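Local coordinates for protein acetyl-CoA C-acetyltransferase (Syntrophomonas wolfei subsp. wolfei, PDB 7N7Z) that probably catalyses the reversible condensation of two acetyl-CoA molecules to acetoacetyl-CoA and free CoA, as a member of the thiolase family, at residues B[35-40]-B[255-260]; B[13-18]-B[201-206]; B[125-130]-B[143-148]. All coordinates share one frame; numbering follows the deposited sequence.

Contact 1. Residues B[35-40]-B[255-260]; sequences IIAANA and DCAAAA
Alanine meets alanine here, and no hydrogen bond crosses between 35-40 and 255-260. The methyl of Ala259 comes closest to the helix backbone. Its CB is 3.3 Å from Ala37 O and 3.5 Å from Ala38 CA, the latter closer than usual carbon contact. Ala37 answers from the helix. Its CB sits 3.5 Å from Ala257 O, so each of these two methyls rests on a carbonyl oxygen of the other segment. Ala37 CB also touches Ala257 CB at 4.0 Å, and Ala259 CB at the same distance. It therefore lies across both methyls on this face of the strand. Ala38 CB adds a looser contact at the flank, 4.2 Å from Ala259 CB.

Such small side chains let the backbones come close. The axes of helix 35-40 and strand 255-260 approach to 6.6 Å and run nearly along each other, 27° apart. This is a helix packed on a mixed sheet, within the N-terminal half of the thiolase fold. Helix 30-45 follows strand 8-20 in the chain, and strand 254-264 is one of the two neighbours of that strand in the sheet.

Alternation along the strand sorts the methyls. Ala257 and Ala259 point toward the helix, while Ala258 and Ala260 point away from it. The side chain of Ala258 is about 11 Å from that of His358, the predicted proton acceptor. On the helix, Ile35 packs on Ile73 of helix 69-76. Backbone bonds hold the strand in register on both edges. Ala257 and Ala259 pair with Thr16 and Ala14, and Cys256 and Ala258 with Glu120 and Ala118. Ala38 also packs on Leu115 and Thr117 of strand 113-121.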
loop_
_atom_site.group_PDB
_atom_site.type_symbol
_atom_site.label_atom_id
_atom_site.label_comp_id
_atom_site.label_asym_id
_atom_site.label_seq_id
_atom_site.Cartn_x
_atom_site.Cartn_y
_atom_site.Cartn_z
ATOM N N ILE B 35 -3.187 -13.517 25.571
ATOM C CA ILE B 35 -2.486 -14.574 26.294
ATOM C C ILE B 35 -2.292 -14.182 27.753
ATOM O O ILE B 35 -2.456 -15.009 28.660
ATOM C CB ILE B 35 -1.143 -14.886 25.606
ATOM C CG1 ILE B 35 -1.374 -15.774 24.383
ATOM C CG2 ILE B 35 -0.182 -15.561 26.576
ATOM C CD1 ILE B 35 -0.260 -15.716 23.371
ATOM N N ILE B 36 -1.943 -12.920 28.006
ATOM C CA ILE B 36 -1.730 -12.472 29.379
ATOM C C ILE B 36 -3.036 -12.523 30.162
ATOM O O ILE B 36 -3.083 -13.024 31.291
ATOM C CB ILE B 36 -1.114 -11.060 29.392
ATOM C CG1 ILE B 36 0.319 -11.105 28.858
ATOM C CG2 ILE B 36 -1.140 -10.481 30.803
ATOM C CD1 ILE B 36 0.895 -9.746 28.512
ATOM N N ALA B 37 -4.119 -12.018 29.568
ATOM C CA ALA B 37 -5.410 -12.043 30.249
ATOM C C ALA B 37 -5.908 -13.471 30.435
ATOM O O ALA B 37 -6.468 -13.806 31.487
ATOM C CB ALA B 37 -6.432 -11.220 29.463
ATOM N N ALA B 38 -5.714 -14.325 29.428
ATOM C CA ALA B 38 -6.176 -15.705 29.530
ATOM C C ALA B 38 -5.422 -16.460 30.617
ATOM O O ALA B 38 -6.029 -17.183 31.415
ATOM C CB ALA B 38 -6.024 -16.411 28.183
ATOM N N ASN B 39 -4.095 -16.311 30.657
ATOM C CA ASN B 39 -3.311 -16.980 31.691
ATOM C C ASN B 39 -3.734 -16.522 33.080
ATOM O O ASN B 39 -3.823 -17.330 34.011
ATOM C CB ASN B 39 -1.822 -16.719 31.471
ATOM C CG ASN B 39 -1.217 -17.642 30.433
ATOM O OD1 ASN B 39 -1.596 -18.809 30.325
ATOM N ND2 ASN B 39 -0.272 -17.121 29.660
ATOM N N ALA B 40 -4.002 -15.223 33.237
ATOM C CA ALA B 40 -4.447 -14.710 34.527
ATOM C C ALA B 40 -5.754 -15.366 34.952
ATOM O O ALA B 40 -5.882 -15.847 36.083
ATOM C CB ALA B 40 -4.603 -13.191 34.460
ATOM N N ASP B 255 -6.757 -0.034 23.779
ATOM C CA ASP B 255 -6.302 -1.417 23.727
ATOM C C ASP B 255 -6.633 -2.122 25.036
ATOM O O ASP B 255 -6.522 -1.528 26.115
ATOM C CB ASP B 255 -4.790 -1.486 23.482
ATOM C CG ASP B 255 -4.353 -0.682 22.273
ATOM O OD1 ASP B 255 -5.134 -0.590 21.301
ATOM O OD2 ASP B 255 -3.226 -0.143 22.295
ATOM N N CYS B 256 -7.028 -3.392 24.943
ATOM C CA CYS B 256 -7.292 -4.181 26.140
ATOM C C CYS B 256 -7.594 -5.620 25.753
ATOM O O CYS B 256 -7.983 -5.911 24.619
ATOM C CB CYS B 256 -8.463 -3.616 26.949
ATOM S SG CYS B 256 -8.756 -4.496 28.497
ATOM N N ALA B 257 -7.421 -6.512 26.728
ATOM C CA ALA B 257 -7.829 -7.903 26.613
ATOM C C ALA B 257 -8.412 -8.353 27.944
ATOM O O ALA B 257 -7.861 -8.048 29.006
ATOM C CB ALA B 257 -6.659 -8.814 26.222
ATOM N N ALA B 258 -9.535 -9.061 27.877
ATOM C CA ALA B 258 -10.151 -9.684 29.037
ATOM C C ALA B 258 -10.317 -11.175 28.773
ATOM O O ALA B 258 -10.355 -11.621 27.622
ATOM C CB ALA B 258 -11.510 -9.052 29.361
ATOM N N ALA B 259 -10.409 -11.948 29.851
ATOM C CA ALA B 259 -10.581 -13.388 29.731
ATOM C C ALA B 259 -11.360 -13.903 30.930
ATOM O O ALA B 259 -11.401 -13.273 31.989
ATOM C CB ALA B 259 -9.232 -14.106 29.620
ATOM N N ALA B 260 -11.978 -15.067 30.750
ATOM C CA ALA B 260 -12.781 -15.668 31.803
ATOM C C ALA B 260 -12.853 -17.170 31.580
ATOM O O ALA B 260 -12.852 -17.643 30.440
ATOM C CB ALA B 260 -14.191 -15.067 31.845
#

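Contact 2. Residues B[13-18]-B[201-206]; sequences MARTPI and REIVPV
Glu202 OE2 has three hydrogen-bond partners: Arg15 NE, Arg15 NH2 (weak) and Ser370 OG. The site lies in the thiolase fold where strand 8-20 of the mixed sheet meets the loop after helix 176-196. Ser370 belongs to helix 360-378, so the carboxylate also reaches the C-terminal half.

Arg15 NE is the main partner, 2.7 Å from Glu202 OE2 and nearly straight at 165°. Glu202 OE2 offers its anti lone pair, away from the other oxygen, and lies close to the guanidinium plane. The carboxylate stands almost upright to the guanidinium, 88° between planes. Both Arg15 and Glu202 start in the crowded first torsion. Arg15 is then extended as far as NE, and chi4 of 98° turns the guanidinium; Glu202 is extended beyond CG. Ile203 CG1 lies over one guanidinium face, toward its rim, 3.9 Å from Arg15 CZ. Arg15 NH1 turns back to Thr16 O at 3.1 Å and makes a salt bridge with Asp220. Two nearby acids, Glu202 and Asp220, would favour a charged arginine.

The backbones join in a single bridge, Arg15 with Ile203. Arg15 N donates to Glu202 O at 3.1 Å, and Val204 N donates to Arg15 O at 2.7 Å. Arg44 also donates to Glu202 O.

Beyond the bridge the contact turns apolar. Pro17 CG meets Ile203 CG2 at 4.0 Å, and Val206 CG2 presses on Thr16 CB at 3.6 Å.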
loop_
_atom_site.group_PDB
_atom_site.type_symbol
_atom_site.label_atom_id
_atom_site.label_comp_id
_atom_site.label_asym_id
_atom_site.label_seq_id
_atom_site.Cartn_x
_atom_site.Cartn_y
_atom_site.Cartn_z
ATOM N N MET B 13 -11.425 -14.698 36.333
ATOM C CA MET B 13 -11.645 -13.503 35.531
ATOM C C MET B 13 -10.430 -12.596 35.636
ATOM O O MET B 13 -9.837 -12.466 36.710
ATOM C CB MET B 13 -12.895 -12.747 35.992
ATOM C CG MET B 13 -14.179 -13.539 35.854
ATOM S SD MET B 13 -15.614 -12.617 36.427
ATOM C CE MET B 13 -16.243 -11.992 34.880
ATOM N N ALA B 14 -10.074 -11.962 34.522
ATOM C CA ALA B 14 -8.935 -11.056 34.501
ATOM C C ALA B 14 -9.030 -10.165 33.274
ATOM O O ALA B 14 -9.670 -10.508 32.276
ATOM C CB ALA B 14 -7.607 -11.818 34.503
ATOM N N ARG B 15 -8.383 -9.007 33.369
ATOM C CA ARG B 15 -8.238 -8.110 32.235
ATOM C C ARG B 15 -6.913 -7.376 32.371
ATOM O O ARG B 15 -6.370 -7.234 33.468
ATOM C CB ARG B 15 -9.402 -7.113 32.139
ATOM C CG ARG B 15 -9.461 -6.064 33.249
ATOM C CD ARG B 15 -10.367 -4.905 32.850
ATOM N NE ARG B 15 -10.485 -3.888 33.891
ATOM C CZ ARG B 15 -9.790 -2.758 33.934
ATOM N NH1 ARG B 15 -8.875 -2.469 33.022
ATOM N NH2 ARG B 15 -10.020 -1.893 34.919
ATOM N N THR B 16 -6.393 -6.925 31.238
ATOM C CA THR B 16 -5.241 -6.042 31.236
ATOM C C THR B 16 -5.710 -4.618 31.482
ATOM O O THR B 16 -6.909 -4.330 31.453
ATOM C CB THR B 16 -4.497 -6.149 29.907
ATOM O OG1 THR B 16 -5.251 -5.494 28.880
ATOM C CG2 THR B 16 -4.279 -7.607 29.523
ATOM N N PRO B 17 -4.790 -3.694 31.746
ATOM C CA PRO B 17 -5.168 -2.279 31.764
ATOM C C PRO B 17 -5.688 -1.853 30.400
ATOM O O PRO B 17 -5.383 -2.460 29.371
ATOM C CB PRO B 17 -3.861 -1.558 32.121
ATOM C CG PRO B 17 -3.011 -2.597 32.774
ATOM C CD PRO B 17 -3.374 -3.893 32.105
ATOM N N ILE B 18 -6.496 -0.800 30.400
ATOM C CA ILE B 18 -7.023 -0.226 29.168
ATOM C C ILE B 18 -6.050 0.858 28.718
ATOM O O ILE B 18 -5.976 1.930 29.322
ATOM C CB ILE B 18 -8.439 0.328 29.361
ATOM C CG1 ILE B 18 -9.369 -0.783 29.860
ATOM C CG2 ILE B 18 -8.968 0.913 28.054
ATOM C CD1 ILE B 18 -10.785 -0.329 30.138
ATOM N N ARG B 201 -7.419 -5.539 41.671
ATOM C CA ARG B 201 -7.731 -6.960 41.795
ATOM C C ARG B 201 -7.985 -7.591 40.430
ATOM O O ARG B 201 -7.441 -8.656 40.118
ATOM C CB ARG B 201 -8.944 -7.156 42.703
ATOM C CG ARG B 201 -8.733 -6.709 44.137
ATOM C CD ARG B 201 -10.064 -6.469 44.835
ATOM N NE ARG B 201 -10.814 -5.385 44.211
ATOM C CZ ARG B 201 -12.136 -5.344 44.095
ATOM N NH1 ARG B 201 -12.904 -6.314 44.566
ATOM N NH2 ARG B 201 -12.702 -4.305 43.489
ATOM N N GLU B 202 -8.813 -6.948 39.605
ATOM C CA GLU B 202 -9.183 -7.531 38.319
ATOM C C GLU B 202 -8.062 -7.436 37.293
ATOM O O GLU B 202 -8.004 -8.256 36.370
ATOM C CB GLU B 202 -10.439 -6.845 37.774
ATOM C CG GLU B 202 -10.267 -5.366 37.465
ATOM C CD GLU B 202 -11.594 -4.646 37.315
ATOM O OE1 GLU B 202 -12.307 -4.501 38.330
ATOM O OE2 GLU B 202 -11.923 -4.224 36.183
ATOM N N ILE B 203 -7.170 -6.466 37.434
ATOM C CA ILE B 203 -6.155 -6.217 36.419
ATOM C C ILE B 203 -5.033 -7.236 36.549
ATOM O O ILE B 203 -4.670 -7.653 37.656
ATOM C CB ILE B 203 -5.618 -4.778 36.534
ATOM C CG1 ILE B 203 -6.520 -3.818 35.754
ATOM C CG2 ILE B 203 -4.175 -4.690 36.029
ATOM C CD1 ILE B 203 -6.156 -2.354 35.910
ATOM N N VAL B 204 -4.488 -7.648 35.410
ATOM C CA VAL B 204 -3.207 -8.336 35.337
ATOM C C VAL B 204 -2.265 -7.434 34.548
ATOM O O VAL B 204 -2.608 -7.024 33.438
ATOM C CB VAL B 204 -3.308 -9.723 34.675
ATOM C CG1 VAL B 204 -3.953 -9.634 33.295
ATOM C CG2 VAL B 204 -1.930 -10.370 34.587
ATOM N N PRO B 205 -1.094 -7.083 35.077
ATOM C CA PRO B 205 -0.254 -6.097 34.390
ATOM C C PRO B 205 0.338 -6.645 33.102
ATOM O O PRO B 205 0.507 -7.855 32.928
ATOM C CB PRO B 205 0.842 -5.781 35.415
ATOM C CG PRO B 205 0.901 -6.977 36.297
ATOM C CD PRO B 205 -0.484 -7.558 36.334
ATOM N N VAL B 206 0.645 -5.728 32.189
ATOM C CA VAL B 206 1.296 -6.039 30.922
ATOM C C VAL B 206 2.716 -5.494 30.979
ATOM O O VAL B 206 2.921 -4.306 31.257
ATOM C CB VAL B 206 0.528 -5.446 29.730
ATOM C CG1 VAL B 206 1.255 -5.752 28.427
ATOM C CG2 VAL B 206 -0.892 -5.985 29.695
#

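Contact 3. Residues B[125-130]-B[143-148]; sequences IPYLLQ and VQDAML
The Tyr127 ring has Asp145 over one face. Asp145 CA stands 3.8 Å from the ring centroid, 13° off the normal, a CH-pi contact. The carboxylate stacks over the hydroxyl end of the ring, tilted by 24°. At the ring edge, Val143 CG2 meets Tyr127 CD2 at 3.7 Å. The Tyr127 hydroxyl bonds to Gly139 O of the third subunit. Asp145 OD1 forms a salt bridge with Arg133 of the second subunit. Asp145 OD1 also accepts a weak N-cap bond from Met147 N, while OD2 accepts from Gly139 N of the third subunit.

Tyr127 and Asp145 are a non-hydrogen-bonded antiparallel pair. Next to them, Leu128 and Gln144 are hydrogen-bonded: Leu128 N to Gln144 O is 2.9 Å and Gln144 N to Leu128 O is 3.1 Å. Ala146 CB, at the helix start, packs on Leu128 CG at 3.8 Å. Ile125 crosses Met147 at about a right angle, with CD1 3.6 Å from Met147 CB. Waters link Gln144 OE1 to Gln130 OE1 and N.

Antiparallel ladders continue the hairpin: residues 127-129 pair with the second subunit, Val143 with the third. A hairpin whose sheet runs on into other subunits is consistent with the tetramerisation loop of tetrameric thiolases.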
loop_
_atom_site.group_PDB
_atom_site.type_symbol
_atom_site.label_atom_id
_atom_site.label_comp_id
_atom_site.label_asym_id
_atom_site.label_seq_id
_atom_site.Cartn_x
_atom_site.Cartn_y
_atom_site.Cartn_z
ATOM N N ILE B 125 -4.335 -2.155 14.572
ATOM C CA ILE B 125 -5.188 -2.535 13.440
ATOM C C ILE B 125 -4.506 -2.099 12.147
ATOM O O ILE B 125 -4.091 -0.932 12.033
ATOM C CB ILE B 125 -6.574 -1.898 13.577
ATOM C CG1 ILE B 125 -7.316 -2.491 14.779
ATOM C CG2 ILE B 125 -7.388 -2.114 12.309
ATOM C CD1 ILE B 125 -8.564 -1.722 15.172
ATOM N N PRO B 126 -4.347 -2.979 11.162
ATOM C CA PRO B 126 -3.646 -2.587 9.935
ATOM C C PRO B 126 -4.512 -1.701 9.053
ATOM O O PRO B 126 -5.685 -1.435 9.328
ATOM C CB PRO B 126 -3.338 -3.925 9.254
ATOM C CG PRO B 126 -4.387 -4.860 9.762
ATOM C CD PRO B 126 -4.744 -4.400 11.146
ATOM N N TYR B 127 -3.890 -1.220 7.982
ATOM C CA TYR B 127 -4.585 -0.583 6.876
ATOM C C TYR B 127 -4.758 -1.598 5.752
ATOM O O TYR B 127 -3.981 -2.549 5.631
ATOM C CB TYR B 127 -3.815 0.640 6.371
ATOM C CG TYR B 127 -4.109 1.918 7.129
ATOM C CD1 TYR B 127 -3.909 2.001 8.502
ATOM C CD2 TYR B 127 -4.585 3.041 6.469
ATOM C CE1 TYR B 127 -4.177 3.171 9.193
ATOM C CE2 TYR B 127 -4.856 4.214 7.150
ATOM C CZ TYR B 127 -4.651 4.275 8.508
ATOM O OH TYR B 127 -4.924 5.444 9.182
ATOM N N LEU B 128 -5.780 -1.389 4.926
ATOM C CA LEU B 128 -6.131 -2.321 3.864
ATOM C C LEU B 128 -5.839 -1.730 2.491
ATOM O O LEU B 128 -6.014 -0.527 2.269
ATOM C CB LEU B 128 -7.613 -2.703 3.928
ATOM C CG LEU B 128 -8.227 -2.987 5.297
ATOM C CD1 LEU B 128 -9.743 -3.026 5.181
ATOM C CD2 LEU B 128 -7.693 -4.287 5.872
ATOM N N LEU B 129 -5.407 -2.590 1.571
ATOM C CA LEU B 129 -5.314 -2.276 0.147
ATOM C C LEU B 129 -6.317 -3.184 -0.563
ATOM O O LEU B 129 -6.031 -4.356 -0.824
ATOM C CB LEU B 129 -3.898 -2.478 -0.379
ATOM C CG LEU B 129 -2.823 -1.557 0.203
ATOM C CD1 LEU B 129 -1.452 -1.939 -0.335
ATOM C CD2 LEU B 129 -3.135 -0.099 -0.106
ATOM N N GLN B 130 -7.495 -2.636 -0.869
ATOM C CA GLN B 130 -8.593 -3.465 -1.358
ATOM C C GLN B 130 -8.322 -3.990 -2.764
ATOM O O GLN B 130 -8.660 -5.138 -3.077
ATOM C CB GLN B 130 -9.900 -2.673 -1.316
ATOM C CG GLN B 130 -11.155 -3.509 -1.527
ATOM C CD GLN B 130 -11.356 -4.559 -0.449
ATOM O OE1 GLN B 130 -11.931 -4.283 0.605
ATOM N NE2 GLN B 130 -10.889 -5.776 -0.713
ATOM N N VAL B 143 -6.221 3.861 0.536
ATOM C CA VAL B 143 -5.636 3.005 1.562
ATOM C C VAL B 143 -6.471 3.219 2.822
ATOM O O VAL B 143 -6.474 4.308 3.402
ATOM C CB VAL B 143 -4.148 3.309 1.786
ATOM C CG1 VAL B 143 -3.898 4.800 1.992
ATOM C CG2 VAL B 143 -3.605 2.501 2.958
ATOM N N GLN B 144 -7.195 2.181 3.231
ATOM C CA GLN B 144 -8.302 2.314 4.167
ATOM C C GLN B 144 -7.861 2.012 5.590
ATOM O O GLN B 144 -7.162 1.022 5.836
ATOM C CB GLN B 144 -9.445 1.376 3.774
ATOM C CG GLN B 144 -10.443 1.983 2.810
ATOM C CD GLN B 144 -11.389 0.951 2.237
ATOM O OE1 GLN B 144 -11.031 0.204 1.328
ATOM N NE2 GLN B 144 -12.603 0.902 2.770
ATOM N N ASP B 145 -8.282 2.862 6.524
ATOM C CA ASP B 145 -8.128 2.593 7.948
ATOM C C ASP B 145 -9.190 1.577 8.351
ATOM O O ASP B 145 -10.373 1.915 8.460
ATOM C CB ASP B 145 -8.254 3.884 8.751
ATOM C CG ASP B 145 -7.950 3.686 10.224
ATOM O OD1 ASP B 145 -7.965 2.524 10.681
ATOM O OD2 ASP B 145 -7.696 4.688 10.921
ATOM N N ALA B 146 -8.773 0.327 8.568
ATOM C CA ALA B 146 -9.736 -0.738 8.830
ATOM C C ALA B 146 -10.515 -0.497 10.116
ATOM O O ALA B 146 -11.682 -0.893 10.215
ATOM C CB ALA B 146 -9.021 -2.087 8.891
ATOM N N MET B 147 -9.892 0.135 11.114
ATOM C CA MET B 147 -10.615 0.443 12.343
ATOM C C MET B 147 -11.862 1.265 12.054
ATOM O O MET B 147 -12.854 1.173 12.789
ATOM C CB MET B 147 -9.702 1.188 13.319
ATOM C CG MET B 147 -10.371 1.572 14.638
ATOM S SD MET B 147 -9.763 3.122 15.321
ATOM C CE MET B 147 -8.005 2.805 15.371
ATOM N N LEU B 148 -11.834 2.071 10.995
ATOM C CA LEU B 148 -12.988 2.869 10.603
ATOM C C LEU B 148 -13.865 2.119 9.603
ATOM O O LEU B 148 -15.055 1.900 9.852
ATOM C CB LEU B 148 -12.521 4.204 10.012
ATOM C CG LEU B 148 -11.639 5.070 10.912
ATOM C CD1 LEU B 148 -11.240 6.340 10.180
ATOM C CD2 LEU B 148 -12.347 5.400 12.214
HETATM O O HOH W 1 -12.385 -2.025 1.791
HETATM O O HOH W 2 -8.605 -0.030 0.268
#

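How the contacts relate
Contacts 1 and 2 are both buried in the body of the chain, with centres about 7 Å apart. They share the mixed sheet, since strands 254-264 and 8-20 are neighbours in it. Ala257 O to Thr16 N and Ala259 N to Ala14 O, both 2.9 Å, probably bond them, and Ala40 CB packs on Ala14 CB. Their chemistry differs: contact 1 is methyl packing with no hydrogen bond across it, while contact 2 depends on a buried ion pair and backbone bonds. Contact 3 touches neither, its centre about 25 Å from that of contact 1. It lies far from the chain's centre and is buried at the subunit interface, where partners on other chains complete its polar groups.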